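Local atomic coordinates of alcohol dehydrogenase (Thermus sp., PDB entry 4CPD), a protein that probably oxidises alcohols with NAD as coenzyme, and reduces the corresponding carbonyl compounds in reverse, as a zinc-containing medium-chain dehydrogenase. Residues Val56-Phe61 and Val108-Gly112; Val82-Ala88 and Ala293-Ile299; Ile153-Ala157 and Pro179-Ala184. All coordinates share one frame; numbering follows the deposited sequence.

Interaction 1: residues Val56-Phe61 and Val108-Gly112. With ZN (zinc ion), chain E.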
loop_
_atom_site.group_PDB
_atom_site.type_symbol
_atom_site.label_atom_id
_atom_site.label_comp_id
_atom_site.label_asym_id
_atom_site.label_seq_id
_atom_site.Cartn_x
_atom_site.Cartn_y
_atom_site.Cartn_z
ATOM N N VAL A 56 -14.431 -32.929 -2.280
ATOM C CA VAL A 56 -13.939 -32.720 -3.632
ATOM C C VAL A 56 -13.010 -31.479 -3.738
ATOM O O VAL A 56 -13.387 -30.366 -3.353
ATOM C CB VAL A 56 -15.122 -32.538 -4.602
ATOM C CG1 VAL A 56 -14.627 -32.301 -6.034
ATOM C CG2 VAL A 56 -16.041 -33.756 -4.550
ATOM N N LEU A 57 -11.810 -31.673 -4.281
ATOM C CA LEU A 57 -10.797 -30.620 -4.324
ATOM C C LEU A 57 -10.820 -29.818 -5.622
ATOM O O LEU A 57 -11.493 -30.200 -6.581
ATOM C CB LEU A 57 -9.408 -31.232 -4.141
ATOM C CG LEU A 57 -9.190 -31.983 -2.820
ATOM C CD1 LEU A 57 -7.777 -32.553 -2.758
ATOM C CD2 LEU A 57 -9.409 -31.085 -1.620
ATOM N N GLY A 58 -10.086 -28.702 -5.630
ATOM C CA GLY A 58 -9.818 -27.925 -6.850
ATOM C C GLY A 58 -10.680 -26.683 -7.036
ATOM O O GLY A 58 -11.873 -26.680 -6.691
ATOM N N HIS A 59 -10.071 -25.615 -7.563
ATOM C CA HIS A 59 -10.784 -24.364 -7.817
ATOM C C HIS A 59 -10.410 -23.723 -9.161
ATOM O O HIS A 59 -10.791 -22.575 -9.435
ATOM C CB HIS A 59 -10.474 -23.391 -6.692
ATOM C CG HIS A 59 -9.019 -23.267 -6.427
ATOM N ND1 HIS A 59 -8.394 -24.003 -5.446
ATOM C CD2 HIS A 59 -8.057 -22.556 -7.053
ATOM C CE1 HIS A 59 -7.105 -23.725 -5.463
ATOM N NE2 HIS A 59 -6.876 -22.857 -6.434
ATOM N N GLU A 60 -9.653 -24.454 -9.981
ATOM C CA GLU A 60 -9.340 -24.019 -11.322
ATOM C C GLU A 60 -10.129 -24.835 -12.376
ATOM O O GLU A 60 -9.989 -26.052 -12.416
ATOM C CB GLU A 60 -7.883 -24.213 -11.564
ATOM C CG GLU A 60 -6.952 -23.275 -10.826
ATOM C CD GLU A 60 -5.511 -23.700 -11.063
ATOM O OE1 GLU A 60 -5.106 -24.762 -10.565
ATOM O OE2 GLU A 60 -4.769 -23.012 -11.770
ATOM N N PHE A 61 -10.949 -24.161 -13.197
ATOM C CA PHE A 61 -11.758 -24.852 -14.183
ATOM C C PHE A 61 -12.105 -24.047 -15.420
ATOM O O PHE A 61 -12.152 -22.811 -15.409
ATOM C CB PHE A 61 -13.059 -25.283 -13.549
ATOM C CG PHE A 61 -13.990 -24.149 -13.249
ATOM C CD1 PHE A 61 -13.813 -23.380 -12.136
ATOM C CD2 PHE A 61 -15.030 -23.863 -14.086
ATOM C CE1 PHE A 61 -14.662 -22.329 -11.863
ATOM C CE2 PHE A 61 -15.895 -22.817 -13.829
ATOM C CZ PHE A 61 -15.707 -22.041 -12.721
ATOM N N VAL A 108 -14.057 -20.210 -1.437
ATOM C CA VAL A 108 -13.189 -20.746 -2.480
ATOM C C VAL A 108 -13.581 -22.177 -2.716
ATOM O O VAL A 108 -13.642 -22.960 -1.786
ATOM C CB VAL A 108 -11.717 -20.783 -2.034
ATOM C CG1 VAL A 108 -10.834 -21.339 -3.131
ATOM C CG2 VAL A 108 -11.255 -19.400 -1.623
ATOM N N TYR A 109 -13.803 -22.535 -3.972
ATOM C CA TYR A 109 -14.173 -23.918 -4.325
ATOM C C TYR A 109 -13.152 -24.912 -3.786
ATOM O O TYR A 109 -11.954 -24.677 -3.851
ATOM C CB TYR A 109 -14.259 -24.127 -5.854
ATOM C CG TYR A 109 -15.244 -23.254 -6.581
ATOM C CD1 TYR A 109 -16.611 -23.481 -6.493
ATOM C CD2 TYR A 109 -14.805 -22.209 -7.386
ATOM C CE1 TYR A 109 -17.520 -22.664 -7.155
ATOM C CE2 TYR A 109 -15.702 -21.405 -8.078
ATOM C CZ TYR A 109 -17.042 -21.631 -7.952
ATOM O OH TYR A 109 -17.874 -20.808 -8.640
ATOM N N GLY A 110 -13.650 -26.035 -3.298
ATOM C CA GLY A 110 -12.809 -27.152 -2.912
ATOM C C GLY A 110 -11.696 -26.780 -1.953
ATOM O O GLY A 110 -10.584 -27.347 -2.032
ATOM N N TYR A 111 -11.985 -25.840 -1.046
ATOM C CA TYR A 111 -10.977 -25.386 -0.105
ATOM C C TYR A 111 -11.406 -25.576 1.376
ATOM O O TYR A 111 -10.837 -24.973 2.307
ATOM C CB TYR A 111 -10.556 -23.942 -0.435
ATOM C CG TYR A 111 -9.061 -23.747 -0.316
ATOM C CD1 TYR A 111 -8.204 -24.330 -1.217
ATOM C CD2 TYR A 111 -8.528 -22.985 0.704
ATOM C CE1 TYR A 111 -6.834 -24.152 -1.121
ATOM C CE2 TYR A 111 -7.167 -22.811 0.828
ATOM C CZ TYR A 111 -6.321 -23.407 -0.084
ATOM O OH TYR A 111 -4.960 -23.264 0.019
ATOM N N GLY A 112 -12.370 -26.462 1.586
ATOM C CA GLY A 112 -12.731 -26.879 2.927
ATOM C C GLY A 112 -13.636 -25.906 3.659
ATOM O O GLY A 112 -13.949 -24.838 3.144
HETATM ZN ZN ZN E . -5.324 -21.339 -7.065
HETATM O O HOH W 1 -5.474 -19.625 -5.284
#
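His59 rests against Tyr109 while the far end of its ring binds the zinc ion. Its CB lies 3.5 Å from the backbone O of Tyr109 and 3.9 Å from the CB of the same residue, and that carbonyl O sits at the edge of the imidazole, near the ring plane. With CG held between the backbone N and the carbonyl carbon (chi1 50°), the ring points NE2 at the metal, 2.3 Å from ZN; Cys38, Asp152 and a water complete the coordination. Two residues on, the Phe61 ring turns its edge toward the face of Tyr109 in an offset T-shaped pair, planes at 87°, with Phe61 CE1 4.0 Å from Tyr109 CE2. Leu126 packs against both rings from strand 125-128. Such a zinc-ligand histidine, in the segment that leads into a strand of the GroES-like catalytic domain, is a feature of medium-chain dehydrogenases. The rest of the contact is largely backbone. Val108-Tyr111 forms a type II beta turn, closed by a weak bond from Tyr111 N to Val108 O, and Gly110 at its third position, with positive phi, brings its CA to 3.3 Å from Val56 O. That CA, with no side chain, faces the backbone of Val56-Gly58. Tyr111 also brings CD1 to 4.2 Å from His59 ND1, the two rings meeting obliquely. In the second shell, the Tyr111 hydroxyl is hydrogen-bonded to the backbone O of Ser40, at the start of helix 39-45, whose Ser40 and Asp41 also touch His59.

Interaction 2: residues Val82-Ala88 and Ala293-Ile299. With NAD (nicotinamide-adenine-dinucleotide), chain G.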
loop_
_atom_site.group_PDB
_atom_site.type_symbol
_atom_site.label_atom_id
_atom_site.label_comp_id
_atom_site.label_asym_id
_atom_site.label_seq_id
_atom_site.Cartn_x
_atom_site.Cartn_y
_atom_site.Cartn_z
ATOM N N VAL A 82 -15.664 -19.779 -17.900
ATOM C CA VAL A 82 -14.651 -19.836 -16.908
ATOM C C VAL A 82 -15.093 -18.921 -15.727
ATOM O O VAL A 82 -15.998 -18.077 -15.853
ATOM C CB VAL A 82 -13.335 -19.421 -17.520
ATOM C CG1 VAL A 82 -13.279 -17.917 -17.667
ATOM C CG2 VAL A 82 -12.174 -19.886 -16.652
ATOM N N GLY A 83 -14.509 -19.114 -14.558
ATOM C CA GLY A 83 -14.928 -18.327 -13.395
ATOM C C GLY A 83 -13.794 -18.170 -12.422
ATOM O O GLY A 83 -12.878 -18.986 -12.419
ATOM N N PRO A 84 -13.838 -17.116 -11.609
ATOM C CA PRO A 84 -12.897 -16.944 -10.506
ATOM C C PRO A 84 -12.893 -18.121 -9.532
ATOM O O PRO A 84 -13.917 -18.733 -9.294
ATOM C CB PRO A 84 -13.431 -15.722 -9.781
ATOM C CG PRO A 84 -14.135 -14.959 -10.836
ATOM C CD PRO A 84 -14.796 -16.004 -11.674
ATOM N N PHE A 85 -11.732 -18.417 -8.973
ATOM C CA PHE A 85 -11.612 -19.443 -7.978
ATOM C C PHE A 85 -12.323 -19.123 -6.671
ATOM O O PHE A 85 -12.461 -19.982 -5.826
ATOM C CB PHE A 85 -10.139 -19.730 -7.712
ATOM C CG PHE A 85 -9.414 -18.657 -6.947
ATOM C CD1 PHE A 85 -9.413 -18.643 -5.553
ATOM C CD2 PHE A 85 -8.651 -17.715 -7.618
ATOM C CE1 PHE A 85 -8.698 -17.684 -4.850
ATOM C CE2 PHE A 85 -7.946 -16.747 -6.913
ATOM C CZ PHE A 85 -7.967 -16.737 -5.530
ATOM N N HIS A 86 -12.750 -17.896 -6.492
ATOM C CA HIS A 86 -13.416 -17.536 -5.289
ATOM C C HIS A 86 -14.756 -16.919 -5.658
ATOM O O HIS A 86 -14.867 -16.260 -6.659
ATOM C CB HIS A 86 -12.550 -16.572 -4.476
ATOM C CG HIS A 86 -12.344 -15.247 -5.138
ATOM N ND1 HIS A 86 -11.383 -15.039 -6.098
ATOM C CD2 HIS A 86 -12.972 -14.058 -4.974
ATOM C CE1 HIS A 86 -11.419 -13.778 -6.490
ATOM N NE2 HIS A 86 -12.382 -13.164 -5.836
ATOM N N ILE A 87 -15.765 -17.122 -4.820
ATOM C CA ILE A 87 -17.118 -16.727 -5.149
ATOM C C ILE A 87 -17.497 -15.486 -4.403
ATOM O O ILE A 87 -16.901 -15.164 -3.391
ATOM C CB ILE A 87 -18.146 -17.844 -4.848
ATOM C CG1 ILE A 87 -18.234 -18.140 -3.346
ATOM C CG2 ILE A 87 -17.752 -19.130 -5.546
ATOM C CD1 ILE A 87 -19.566 -18.754 -2.932
ATOM N N ALA A 88 -18.521 -14.819 -4.916
ATOM C CA ALA A 88 -18.924 -13.520 -4.457
ATOM C C ALA A 88 -20.392 -13.347 -4.740
ATOM O O ALA A 88 -20.899 -13.909 -5.693
ATOM C CB ALA A 88 -18.127 -12.431 -5.142
ATOM N N ALA A 293 -6.335 -12.538 -4.219
ATOM C CA ALA A 293 -6.711 -11.925 -5.488
ATOM C C ALA A 293 -8.117 -11.504 -5.511
ATOM O O ALA A 293 -8.950 -12.108 -4.863
ATOM C CB ALA A 293 -6.499 -12.908 -6.598
ATOM N N ASN A 294 -8.394 -10.471 -6.282
ATOM C CA ASN A 294 -9.762 -9.977 -6.483
ATOM C C ASN A 294 -10.059 -10.169 -7.963
ATOM O O ASN A 294 -10.257 -9.232 -8.751
ATOM C CB ASN A 294 -9.865 -8.520 -6.061
ATOM C CG ASN A 294 -11.243 -7.947 -6.264
ATOM O OD1 ASN A 294 -12.228 -8.670 -6.329
ATOM N ND2 ASN A 294 -11.326 -6.641 -6.364
ATOM N N VAL A 295 -10.074 -11.435 -8.329
ATOM C CA VAL A 295 -10.140 -11.857 -9.717
ATOM C C VAL A 295 -11.233 -11.191 -10.529
ATOM O O VAL A 295 -11.002 -10.812 -11.678
ATOM C CB VAL A 295 -10.310 -13.374 -9.812
ATOM C CG1 VAL A 295 -10.460 -13.798 -11.263
ATOM C CG2 VAL A 295 -9.117 -14.088 -9.172
ATOM N N HIS A 296 -12.403 -11.043 -9.940
ATOM C CA HIS A 296 -13.552 -10.480 -10.659
ATOM C C HIS A 296 -13.256 -9.104 -11.230
ATOM O O HIS A 296 -13.779 -8.745 -12.265
ATOM C CB HIS A 296 -14.760 -10.348 -9.750
ATOM C CG HIS A 296 -15.166 -11.628 -9.094
ATOM N ND1 HIS A 296 -14.387 -12.252 -8.145
ATOM C CD2 HIS A 296 -16.270 -12.400 -9.246
ATOM C CE1 HIS A 296 -14.993 -13.345 -7.732
ATOM N NE2 HIS A 296 -16.131 -13.464 -8.392
ATOM N N LEU A 297 -12.433 -8.328 -10.523
ATOM C CA LEU A 297 -12.143 -6.988 -10.940
ATOM C C LEU A 297 -11.385 -6.988 -12.276
ATOM O O LEU A 297 -11.563 -6.082 -13.050
ATOM C CB LEU A 297 -11.331 -6.261 -9.856
ATOM C CG LEU A 297 -11.249 -4.724 -10.037
ATOM C CD1 LEU A 297 -12.617 -4.107 -9.940
ATOM C CD2 LEU A 297 -10.319 -4.092 -9.006
ATOM N N TYR A 298 -10.562 -8.015 -12.520
ATOM C CA TYR A 298 -9.637 -8.060 -13.636
ATOM C C TYR A 298 -10.004 -9.036 -14.736
ATOM O O TYR A 298 -9.498 -8.943 -15.834
ATOM C CB TYR A 298 -8.260 -8.438 -13.100
ATOM C CG TYR A 298 -7.809 -7.502 -12.001
ATOM C CD1 TYR A 298 -7.569 -6.160 -12.277
ATOM C CD2 TYR A 298 -7.635 -7.948 -10.694
ATOM C CE1 TYR A 298 -7.169 -5.294 -11.286
ATOM C CE2 TYR A 298 -7.244 -7.084 -9.695
ATOM C CZ TYR A 298 -7.019 -5.766 -10.002
ATOM O OH TYR A 298 -6.621 -4.898 -9.041
ATOM N N ILE A 299 -10.874 -9.983 -14.454
ATOM C CA ILE A 299 -11.078 -11.109 -15.361
ATOM C C ILE A 299 -11.499 -10.701 -16.773
ATOM O O ILE A 299 -11.087 -11.321 -17.715
ATOM C CB ILE A 299 -12.087 -12.114 -14.775
ATOM C CG1 ILE A 299 -12.030 -13.426 -15.535
ATOM C CG2 ILE A 299 -13.505 -11.551 -14.815
ATOM C CD1 ILE A 299 -12.753 -14.537 -14.819
HETATM P PA NAD G . 4.507 -23.050 -6.392
HETATM O O1A NAD G . 4.276 -24.057 -7.521
HETATM O O2A NAD G . 4.801 -23.560 -4.985
HETATM O O5B NAD G . 5.637 -21.948 -6.753
HETATM C C5B NAD G . 6.496 -21.420 -5.743
HETATM C C4B NAD G . 7.849 -21.058 -6.349
HETATM O O4B NAD G . 8.595 -20.249 -5.430
HETATM C C3B NAD G . 8.678 -22.313 -6.644
HETATM O O3B NAD G . 9.334 -22.266 -7.922
HETATM C C2B NAD G . 9.719 -22.316 -5.562
HETATM O O2B NAD G . 10.930 -22.950 -5.985
HETATM C C1B NAD G . 9.891 -20.830 -5.317
HETATM N N9A NAD G . 10.457 -20.602 -3.987
HETATM C C8A NAD G . 10.077 -21.240 -2.862
HETATM N N7A NAD G . 10.822 -20.788 -1.825
HETATM C C5A NAD G . 11.678 -19.850 -2.293
HETATM C C6A NAD G . 12.721 -18.973 -1.726
HETATM N N6A NAD G . 12.974 -19.041 -0.409
HETATM N N1A NAD G . 13.402 -18.125 -2.542
HETATM C C2A NAD G . 13.139 -18.063 -3.862
HETATM N N3A NAD G . 12.195 -18.839 -4.446
HETATM C C4A NAD G . 11.443 -19.731 -3.730
HETATM O O3 NAD G . 3.202 -22.100 -6.239
HETATM P PN NAD G . 2.429 -21.233 -7.371
HETATM O O1N NAD G . 1.414 -22.192 -7.962
HETATM O O2N NAD G . 3.404 -20.402 -8.212
HETATM O O5D NAD G . 1.682 -20.146 -6.436
HETATM C C5D NAD G . 2.465 -19.025 -5.981
HETATM C C4D NAD G . 2.115 -18.501 -4.591
HETATM O O4D NAD G . 1.015 -17.590 -4.721
HETATM C C3D NAD G . 1.679 -19.579 -3.597
HETATM O O3D NAD G . 2.099 -19.179 -2.281
HETATM C C2D NAD G . 0.157 -19.610 -3.751
HETATM O O2D NAD G . -0.582 -20.167 -2.633
HETATM C C1D NAD G . -0.109 -18.121 -3.986
HETATM N N1N NAD G . -1.388 -17.831 -4.655
HETATM C C2N NAD G . -2.040 -16.776 -4.159
HETATM C C3N NAD G . -3.260 -16.359 -4.671
HETATM C C7N NAD G . -3.869 -15.147 -4.026
HETATM O O7N NAD G . -5.077 -14.970 -4.019
HETATM N N7N NAD G . -3.025 -14.252 -3.478
HETATM C C4N NAD G . -3.824 -17.064 -5.748
HETATM C C5N NAD G . -3.135 -18.169 -6.261
HETATM C C6N NAD G . -1.904 -18.540 -5.694
#
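His86 and His296 are swung together by opposite choices of first torsion: CG of His86 sits between its backbone N and carbonyl carbon (chi1 66°), whereas CG of His296 lies beside the backbone N, on the far side of CB from the carbonyl carbon (chi1 -56°). The two imidazoles then form an offset edge-to-face pair, centroids 4.6 Å apart and planes at 70°, with the edge of His296 directed at the face of His86. Pro84 completes the clasp on His296, its CG standing over the centre of that ring at 3.5 Å from the centroid, a CH-pi contact. Further round, Tyr100 meets the same imidazole and NE2 of His296 takes part in a weak hydrogen bond with Asn134. His86 itself noses into the start of helix 295-307, the backbone N of Val295 lying in its ring plane and His86 CE1 lying 3.5 Å from Val295 CB. An alanine in place of His86 would probably deprive the His296 edge of its aromatic face and open a gap beside Val295. Most of the apolar remainder falls to Pro84 and Phe85: Pro84 CB touches Val295 CG1 at 3.8 Å and Pro84 CD approaches Ile299 CD1, while Phe85 CE2 lies 3.7 Å from Val295 CG2. In this way the loop and short strand of the catalytic domain are joined to the first turn of a helix that follows the last strand of the Rossmann sheet. Where the two parts meet, Ala293 N gives a nearly straight hydrogen bond to NAD O7N, 2.7 Å long, and Phe85 borders the same oxygen at its ring edge. The bond is likely to restrain rotation of the carboxamide about its link to the nicotinamide.

Interaction 3: residues Ile153-Ala157 and Pro179-Ala184. With NAD (nicotinamide-adenine-dinucleotide), chain G.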
loop_
_atom_site.group_PDB
_atom_site.type_symbol
_atom_site.label_atom_id
_atom_site.label_comp_id
_atom_site.label_asym_id
_atom_site.label_seq_id
_atom_site.Cartn_x
_atom_site.Cartn_y
_atom_site.Cartn_z
ATOM N N ILE A 153 -4.612 -18.129 -11.560
ATOM C CA ILE A 153 -3.223 -17.660 -11.434
ATOM C C ILE A 153 -2.796 -16.458 -12.330
ATOM O O ILE A 153 -1.940 -15.669 -11.939
ATOM C CB ILE A 153 -2.219 -18.796 -11.586
ATOM C CG1 ILE A 153 -2.359 -19.464 -12.946
ATOM C CG2 ILE A 153 -2.402 -19.836 -10.489
ATOM C CD1 ILE A 153 -1.110 -20.251 -13.286
ATOM N N LEU A 154 -3.404 -16.310 -13.507
ATOM C CA LEU A 154 -3.104 -15.174 -14.366
ATOM C C LEU A 154 -3.721 -13.894 -13.806
ATOM O O LEU A 154 -3.080 -12.859 -13.730
ATOM C CB LEU A 154 -3.579 -15.421 -15.805
ATOM C CG LEU A 154 -3.329 -14.285 -16.793
ATOM C CD1 LEU A 154 -1.869 -13.839 -16.756
ATOM C CD2 LEU A 154 -3.705 -14.702 -18.188
ATOM N N SER A 155 -4.979 -13.957 -13.413
ATOM C CA SER A 155 -5.640 -12.775 -12.854
ATOM C C SER A 155 -5.025 -12.373 -11.505
ATOM O O SER A 155 -5.058 -11.217 -11.131
ATOM C CB SER A 155 -7.135 -13.040 -12.714
ATOM O OG SER A 155 -7.731 -13.198 -13.986
ATOM N N THR A 156 -4.460 -13.343 -10.801
ATOM C CA THR A 156 -3.766 -13.086 -9.560
ATOM C C THR A 156 -2.521 -12.237 -9.814
ATOM O O THR A 156 -2.310 -11.206 -9.176
ATOM C CB THR A 156 -3.405 -14.421 -8.850
ATOM O OG1 THR A 156 -4.607 -15.044 -8.404
ATOM C CG2 THR A 156 -2.561 -14.206 -7.662
ATOM N N ALA A 157 -1.687 -12.698 -10.729
ATOM C CA ALA A 157 -0.467 -11.978 -11.090
ATOM C C ALA A 157 -0.792 -10.602 -11.735
ATOM O O ALA A 157 -0.214 -9.587 -11.408
ATOM C CB ALA A 157 0.337 -12.822 -12.045
ATOM N N PRO A 179 4.338 -21.010 -11.261
ATOM C CA PRO A 179 3.271 -20.611 -12.199
ATOM C C PRO A 179 2.819 -19.146 -12.069
ATOM O O PRO A 179 2.663 -18.460 -13.075
ATOM C CB PRO A 179 2.121 -21.566 -11.851
ATOM C CG PRO A 179 2.805 -22.789 -11.334
ATOM C CD PRO A 179 4.092 -22.346 -10.690
ATOM N N VAL A 180 2.618 -18.679 -10.843
ATOM C CA VAL A 180 2.131 -17.309 -10.626
ATOM C C VAL A 180 3.184 -16.317 -11.046
ATOM O O VAL A 180 2.881 -15.399 -11.782
ATOM C CB VAL A 180 1.714 -17.079 -9.166
ATOM C CG1 VAL A 180 1.441 -15.606 -8.894
ATOM C CG2 VAL A 180 0.469 -17.921 -8.843
ATOM N N GLY A 181 4.416 -16.545 -10.601
ATOM C CA GLY A 181 5.540 -15.714 -11.007
ATOM C C GLY A 181 5.725 -15.627 -12.511
ATOM O O GLY A 181 6.052 -14.563 -13.064
ATOM N N LEU A 182 5.511 -16.758 -13.173
ATOM C CA LEU A 182 5.669 -16.827 -14.620
ATOM C C LEU A 182 4.569 -16.054 -15.311
ATOM O O LEU A 182 4.833 -15.415 -16.318
ATOM C CB LEU A 182 5.711 -18.274 -15.100
ATOM C CG LEU A 182 6.949 -19.029 -14.572
ATOM C CD1 LEU A 182 6.788 -20.535 -14.780
ATOM C CD2 LEU A 182 8.232 -18.542 -15.226
ATOM N N MET A 183 3.351 -16.082 -14.772
ATOM C CA MET A 183 2.284 -15.223 -15.308
ATOM C C MET A 183 2.699 -13.741 -15.162
ATOM O O MET A 183 2.544 -12.917 -16.090
ATOM C CB MET A 183 0.964 -15.431 -14.586
ATOM C CG MET A 183 0.403 -16.840 -14.617
ATOM S SD MET A 183 -0.206 -17.408 -16.217
ATOM C CE MET A 183 1.190 -18.428 -16.692
ATOM N N ALA A 184 3.232 -13.410 -13.995
ATOM C CA ALA A 184 3.613 -12.045 -13.715
ATOM C C ALA A 184 4.655 -11.571 -14.701
ATOM O O ALA A 184 4.550 -10.466 -15.250
ATOM C CB ALA A 184 4.152 -11.922 -12.294
HETATM P PA NAD G . 4.507 -23.050 -6.392
HETATM O O1A NAD G . 4.276 -24.057 -7.521
HETATM O O2A NAD G . 4.801 -23.560 -4.985
HETATM O O5B NAD G . 5.637 -21.948 -6.753
HETATM C C5B NAD G . 6.496 -21.420 -5.743
HETATM C C4B NAD G . 7.849 -21.058 -6.349
HETATM O O4B NAD G . 8.595 -20.249 -5.430
HETATM C C3B NAD G . 8.678 -22.313 -6.644
HETATM O O3B NAD G . 9.334 -22.266 -7.922
HETATM C C2B NAD G . 9.719 -22.316 -5.562
HETATM O O2B NAD G . 10.930 -22.950 -5.985
HETATM C C1B NAD G . 9.891 -20.830 -5.317
HETATM N N9A NAD G . 10.457 -20.602 -3.987
HETATM C C8A NAD G . 10.077 -21.240 -2.862
HETATM N N7A NAD G . 10.822 -20.788 -1.825
HETATM C C5A NAD G . 11.678 -19.850 -2.293
HETATM C C6A NAD G . 12.721 -18.973 -1.726
HETATM N N6A NAD G . 12.974 -19.041 -0.409
HETATM N N1A NAD G . 13.402 -18.125 -2.542
HETATM C C2A NAD G . 13.139 -18.063 -3.862
HETATM N N3A NAD G . 12.195 -18.839 -4.446
HETATM C C4A NAD G . 11.443 -19.731 -3.730
HETATM O O3 NAD G . 3.202 -22.100 -6.239
HETATM P PN NAD G . 2.429 -21.233 -7.371
HETATM O O1N NAD G . 1.414 -22.192 -7.962
HETATM O O2N NAD G . 3.404 -20.402 -8.212
HETATM O O5D NAD G . 1.682 -20.146 -6.436
HETATM C C5D NAD G . 2.465 -19.025 -5.981
HETATM C C4D NAD G . 2.115 -18.501 -4.591
HETATM O O4D NAD G . 1.015 -17.590 -4.721
HETATM C C3D NAD G . 1.679 -19.579 -3.597
HETATM O O3D NAD G . 2.099 -19.179 -2.281
HETATM C C2D NAD G . 0.157 -19.610 -3.751
HETATM O O2D NAD G . -0.582 -20.167 -2.633
HETATM C C1D NAD G . -0.109 -18.121 -3.986
HETATM N N1N NAD G . -1.388 -17.831 -4.655
HETATM C C2N NAD G . -2.040 -16.776 -4.159
HETATM C C3N NAD G . -3.260 -16.359 -4.671
HETATM C C7N NAD G . -3.869 -15.147 -4.026
HETATM O O7N NAD G . -5.077 -14.970 -4.019
HETATM N N7N NAD G . -3.025 -14.252 -3.478
HETATM C C4N NAD G . -3.824 -17.064 -5.748
HETATM C C5N NAD G . -3.135 -18.169 -6.261
HETATM C C6N NAD G . -1.904 -18.540 -5.694
#
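Ala157 and Met183 mark the close-packed end of this helix pair. The methyl CB of Ala157 stands 3.7 Å from Met183 CB, 3.9 Å from Ala184 CB and 3.5 Å from the backbone N of Ala184, so here small side chains let the backbones approach. Met183, its chain bent at chi2 (-70°) and chi3, sets CG beside Ile153 O and SD against Leu154 CB, crossing the leucine at about a right angle. The helix segments approach to 8.2 Å between axes, at a signed crossing angle of -59°. Helix 179-190 begins within the glycine-rich GxGxxG motif of the Rossmann fold, and its first turn presents Val180 N to the coenzyme phosphate, bonding NAD O2N at 3.2 Å. Toward the coenzyme the contact thins. Ile153 still meets Pro179 through CD1 and Val180 through CG2, but Thr156 CG2 and Val180 CG1 are 4.4 Å apart, and both residues also adjoin NAD: Val180 CG2 lies against O5D, 3.5 Å away, and Thr156 brings its hydroxyl and methyl beside C4N of the nicotinamide. The Thr156 hydroxyl is hydrogen-bonded to the backbone O of Asp152, which is likely to fix its rotation.

In the fold
Interaction 1 opens first, at Val56-Phe61, and closes a loop of 46 residues at Val108-Gly112, within the GroES-like domain; the four-cysteine zinc site falls inside that loop. Before it closes, interaction 2 has begun at Val82-Ala88, so the two cross, and they touch where His59 O and Val108 CG1 pack on Phe85. Interaction 2 ends only at Ala293-Ile299, 204 residues later, tying catalytic to coenzyme-binding parts. Nested in its long loop, interaction 3 joins helix 153-163 to helix 179-190, which begins in the glycine-rich motif. It follows interaction 1 in series and meets interaction 2 at Thr156 and Ala293, where both adjoin the coenzyme.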